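Local coordinates for sarcolemmal membrane-associated protein (Homo sapiens, PDB 6AR0) that joins the striatin-interacting phosphatase and kinase (STRIPAK) complex, which dephosphorylates the kinase STK3 and so inhibits Hippo signaling, at residues F67-T72 / D101-G106. Residues are numbered along the deposited sequence; the frame is centred on the assembly and turned at random.
Sequences FYLQDT and DIIQFG
Leu69 meets Ile103 and Phe105 across the interior of the FHA-domain beta-sandwich, joining strand 66-71 of one sheet to strand 102-105 of the other. The backbones stay a full layer apart, with 9.3 Å between Leu69 CA and Ile103 CA, and no hydrogen bond links them; apolar side chains alone bridge the gap. The close part lies at the end of Leu69. Its CG stands anti to the backbone N (chi1 -179°), which carries both methyls into the core, where they divide between two partners. Leu69 CD2 meets Ile103 tip to tip, 3.7 Å from the branch methyl Ile103 CG2 and 4.2 Å from Ile103 CD1. Leu69 CD1 comes to the edge of the Phe105 ring, near its plane, 4.2 Å from Phe105 CE1. This second touch is looser, and the whole contact buries just 103 Å² between the two segments. Ile97, on strand 95-97 beside 66-71, touches both Leu69 and Ile103, while Ile80 and Ile125 also pack on Ile103, extending the hydrophobic core around the pair. Whereas the three touching residues are buried, Tyr68, Gln70 and Gln104 are partly exposed. On the far side of the first sheet the Tyr68 ring meets that of Trp59. On the other sheet the CB of Gln104 is directed away from segment 67-72, and its extended chain (chi1 176°) takes Gln104 NE2 to Gly106 O, to which it donates at 2.8 Å, in the carbonyl plane and with an N-H...O angle of 164°.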
ATOM      1  N   PHE A  67       4.123  -2.694 -12.504  1.00  8.60           N
ATOM      2  CA  PHE A  67       3.411  -2.823 -11.248  1.00  7.36           C
ATOM      3  C   PHE A  67       2.503  -1.613 -11.081  1.00  6.74           C
ATOM      4  O   PHE A  67       2.869  -0.484 -11.454  1.00  7.57           O
ATOM      5  CB  PHE A  67       4.400  -2.847 -10.079  1.00  7.26           C
ATOM      6  CG  PHE A  67       5.291  -4.056 -10.037  1.00  8.91           C
ATOM      7  CD1 PHE A  67       5.031  -5.097  -9.166  1.00  9.34           C
ATOM      8  CD2 PHE A  67       6.412  -4.134 -10.841  1.00 10.22           C
ATOM      9  CE1 PHE A  67       5.874  -6.203  -9.118  1.00 12.47           C
ATOM     10  CE2 PHE A  67       7.248  -5.240 -10.797  1.00 11.81           C
ATOM     11  CZ  PHE A  67       6.983  -6.253  -9.927  1.00 13.80           C
ATOM     12  N   TYR A  68       1.348  -1.832 -10.447  1.00  6.50           N
ATOM     13  CA  TYR A  68       0.364  -0.779 -10.292  1.00  6.38           C
ATOM     14  C   TYR A  68      -0.236  -0.762  -8.898  1.00  6.55           C
ATOM     15  O   TYR A  68      -0.356  -1.790  -8.228  1.00  7.06           O
ATOM     16  CB  TYR A  68      -0.800  -0.952 -11.262  1.00  7.77           C
ATOM     17  CG  TYR A  68      -0.393  -0.774 -12.691  1.00  8.31           C
ATOM     18  CD1 TYR A  68      -0.380   0.490 -13.267  1.00 10.17           C
ATOM     19  CD2 TYR A  68       0.000  -1.846 -13.455  1.00  9.28           C
ATOM     20  CE1 TYR A  68      -0.012   0.681 -14.572  1.00 14.19           C
ATOM     21  CE2 TYR A  68       0.375  -1.672 -14.785  1.00 12.79           C
ATOM     22  CZ  TYR A  68       0.367  -0.398 -15.326  1.00 12.88           C
ATOM     23  OH  TYR A  68       0.726  -0.182 -16.634  1.00 19.11           O
ATOM     24  N   LEU A  69      -0.673   0.428  -8.511  1.00  6.81           N
ATOM     25  CA  LEU A  69      -1.439   0.684  -7.307  1.00  6.86           C
ATOM     26  C   LEU A  69      -2.684   1.475  -7.683  1.00  7.01           C
ATOM     27  O   LEU A  69      -2.618   2.401  -8.499  1.00  8.75           O
ATOM     28  CB  LEU A  69      -0.575   1.494  -6.333  1.00  7.50           C
ATOM     29  CG  LEU A  69      -1.148   1.863  -4.970  1.00  7.26           C
ATOM     30  CD1 LEU A  69      -1.474   0.622  -4.161  1.00  8.79           C
ATOM     31  CD2 LEU A  69      -0.168   2.750  -4.210  1.00  8.41           C
ATOM     32  N   GLN A  70      -3.827   1.107  -7.106  1.00  7.32           N
ATOM     33  CA  GLN A  70      -5.081   1.794  -7.367  1.00  7.74           C
ATOM     34  C   GLN A  70      -5.809   2.032  -6.056  1.00  7.60           C
ATOM     35  O   GLN A  70      -5.985   1.102  -5.260  1.00  8.50           O
ATOM     36  CB  GLN A  70      -5.956   0.949  -8.293  1.00  8.90           C
ATOM     37  CG  GLN A  70      -7.260   1.601  -8.649  1.00 10.28           C
ATOM     38  CD  GLN A  70      -8.017   0.791  -9.659  1.00 13.52           C
ATOM     39  OE1 GLN A  70      -7.974  -0.442  -9.641  1.00 15.57           O
ATOM     40  NE2 GLN A  70      -8.704   1.468 -10.561  1.00 14.43           N
ATOM     41  N   ASP A  71      -6.271   3.260  -5.846  1.00  7.82           N
ATOM     42  CA  ASP A  71      -7.106   3.563  -4.691  1.00  7.90           C
ATOM     43  C   ASP A  71      -8.534   3.125  -5.001  1.00  9.45           C
ATOM     44  O   ASP A  71      -9.085   3.490  -6.046  1.00 10.03           O
ATOM     45  CB  ASP A  71      -7.062   5.062  -4.392  1.00  9.23           C
ATOM     46  CG  ASP A  71      -7.833   5.426  -3.151  1.00  9.22           C
ATOM     47  OD1 ASP A  71      -9.062   5.197  -3.134  1.00 10.21           O
ATOM     48  OD2 ASP A  71      -7.178   5.906  -2.195  1.00  9.28           O
ATOM     49  N   THR A  72      -9.115   2.313  -4.122  1.00  9.26           N
ATOM     50  CA  THR A  72     -10.470   1.784  -4.321  1.00 11.09           C
ATOM     51  C   THR A  72     -11.479   2.485  -3.408  1.00 10.19           C
ATOM     52  O   THR A  72     -12.166   1.873  -2.595  1.00 12.45           O
ATOM     53  CB  THR A  72     -10.477   0.269  -4.118  1.00 10.40           C
ATOM     54  OG1 THR A  72     -10.035  -0.051  -2.794  1.00 10.29           O
ATOM     55  CG2 THR A  72      -9.577  -0.422  -5.107  1.00 11.59           C
ATOM     56  N   ASP A 101       9.689   3.498  -4.471  1.00  7.87           N
ATOM     57  CA  ASP A 101       8.642   4.448  -4.149  1.00  7.65           C
ATOM     58  C   ASP A 101       8.298   4.397  -2.662  1.00  7.27           C
ATOM     59  O   ASP A 101       8.414   3.366  -1.989  1.00  8.84           O
ATOM     60  CB  ASP A 101       7.373   4.155  -4.945  1.00  7.28           C
ATOM     61  CG  ASP A 101       7.426   4.613  -6.382  1.00  7.15           C
ATOM     62  OD1 ASP A 101       8.338   5.378  -6.762  1.00  8.71           O
ATOM     63  OD2 ASP A 101       6.503   4.200  -7.132  1.00  7.77           O
ATOM     64  N   ILE A 102       7.843   5.537  -2.162  1.00  7.85           N
ATOM     65  CA  ILE A 102       7.273   5.650  -0.824  1.00  7.95           C
ATOM     66  C   ILE A 102       5.758   5.678  -0.988  1.00  7.38           C
ATOM     67  O   ILE A 102       5.209   6.576  -1.630  1.00  8.54           O
ATOM     68  CB  ILE A 102       7.767   6.909  -0.098  1.00  9.50           C
ATOM     69  CG1 ILE A 102       9.299   6.916  -0.007  1.00 12.20           C
ATOM     70  CG2 ILE A 102       7.115   7.011   1.276  1.00 11.58           C
ATOM     71  CD1 ILE A 102       9.882   5.712   0.672  1.00 19.38           C
ATOM     72  N   ILE A 103       5.081   4.690  -0.430  1.00  7.09           N
ATOM     73  CA  ILE A 103       3.644   4.510  -0.585  1.00  7.48           C
ATOM     74  C   ILE A 103       2.983   4.747   0.762  1.00  7.85           C
ATOM     75  O   ILE A 103       3.432   4.207   1.776  1.00  9.70           O
ATOM     76  CB  ILE A 103       3.377   3.059  -1.036  1.00 12.10           C
ATOM     77  CG1 ILE A 103       4.176   2.709  -2.290  1.00 12.34           C
ATOM     78  CG2 ILE A 103       1.903   2.785  -1.194  1.00 11.50           C
ATOM     79  CD1 ILE A 103       3.824   3.575  -3.405  1.00 11.97           C
ATOM     80  N   GLN A 104       1.899   5.514   0.777  1.00  8.11           N
ATOM     81  CA  GLN A 104       1.215   5.870   2.014  1.00  7.49           C
ATOM     82  C   GLN A 104      -0.267   5.546   1.900  1.00  7.64           C
ATOM     83  O   GLN A 104      -0.899   5.840   0.885  1.00  8.30           O
ATOM     84  CB  GLN A 104       1.419   7.354   2.324  1.00  8.15           C
ATOM     85  CG  GLN A 104       0.675   7.837   3.547  1.00  9.38           C
ATOM     86  CD  GLN A 104       0.980   9.280   3.859  1.00 10.57           C
ATOM     87  OE1 GLN A 104       2.143   9.697   3.796  1.00 13.06           O
ATOM     88  NE2 GLN A 104      -0.040  10.058   4.204  1.00 11.53           N
ATOM     89  N   PHE A 105      -0.818   4.948   2.950  1.00  8.07           N
ATOM     90  CA  PHE A 105      -2.245   4.660   3.048  1.00  8.01           C
ATOM     91  C   PHE A 105      -2.790   5.411   4.252  1.00  8.59           C
ATOM     92  O   PHE A 105      -2.347   5.196   5.386  1.00  8.90           O
ATOM     93  CB  PHE A 105      -2.506   3.164   3.199  1.00  8.64           C
ATOM     94  CG  PHE A 105      -1.803   2.332   2.173  1.00  7.93           C
ATOM     95  CD1 PHE A 105      -2.102   2.461   0.829  1.00  9.22           C
ATOM     96  CD2 PHE A 105      -0.799   1.446   2.533  1.00  9.92           C
ATOM     97  CE1 PHE A 105      -1.442   1.703  -0.126  1.00  9.84           C
ATOM     98  CE2 PHE A 105      -0.135   0.692   1.578  1.00 10.70           C
ATOM     99  CZ  PHE A 105      -0.448   0.823   0.261  1.00 10.27           C
ATOM    100  N   GLY A 106      -3.765   6.278   3.999  1.00 12.15           N
ATOM    101  CA  GLY A 106      -4.300   7.152   5.021  1.00 11.98           C
ATOM    102  C   GLY A 106      -3.419   8.369   5.233  1.00 11.89           C
ATOM    103  O   GLY A 106      -2.421   8.595   4.542  1.00 12.01           O
TER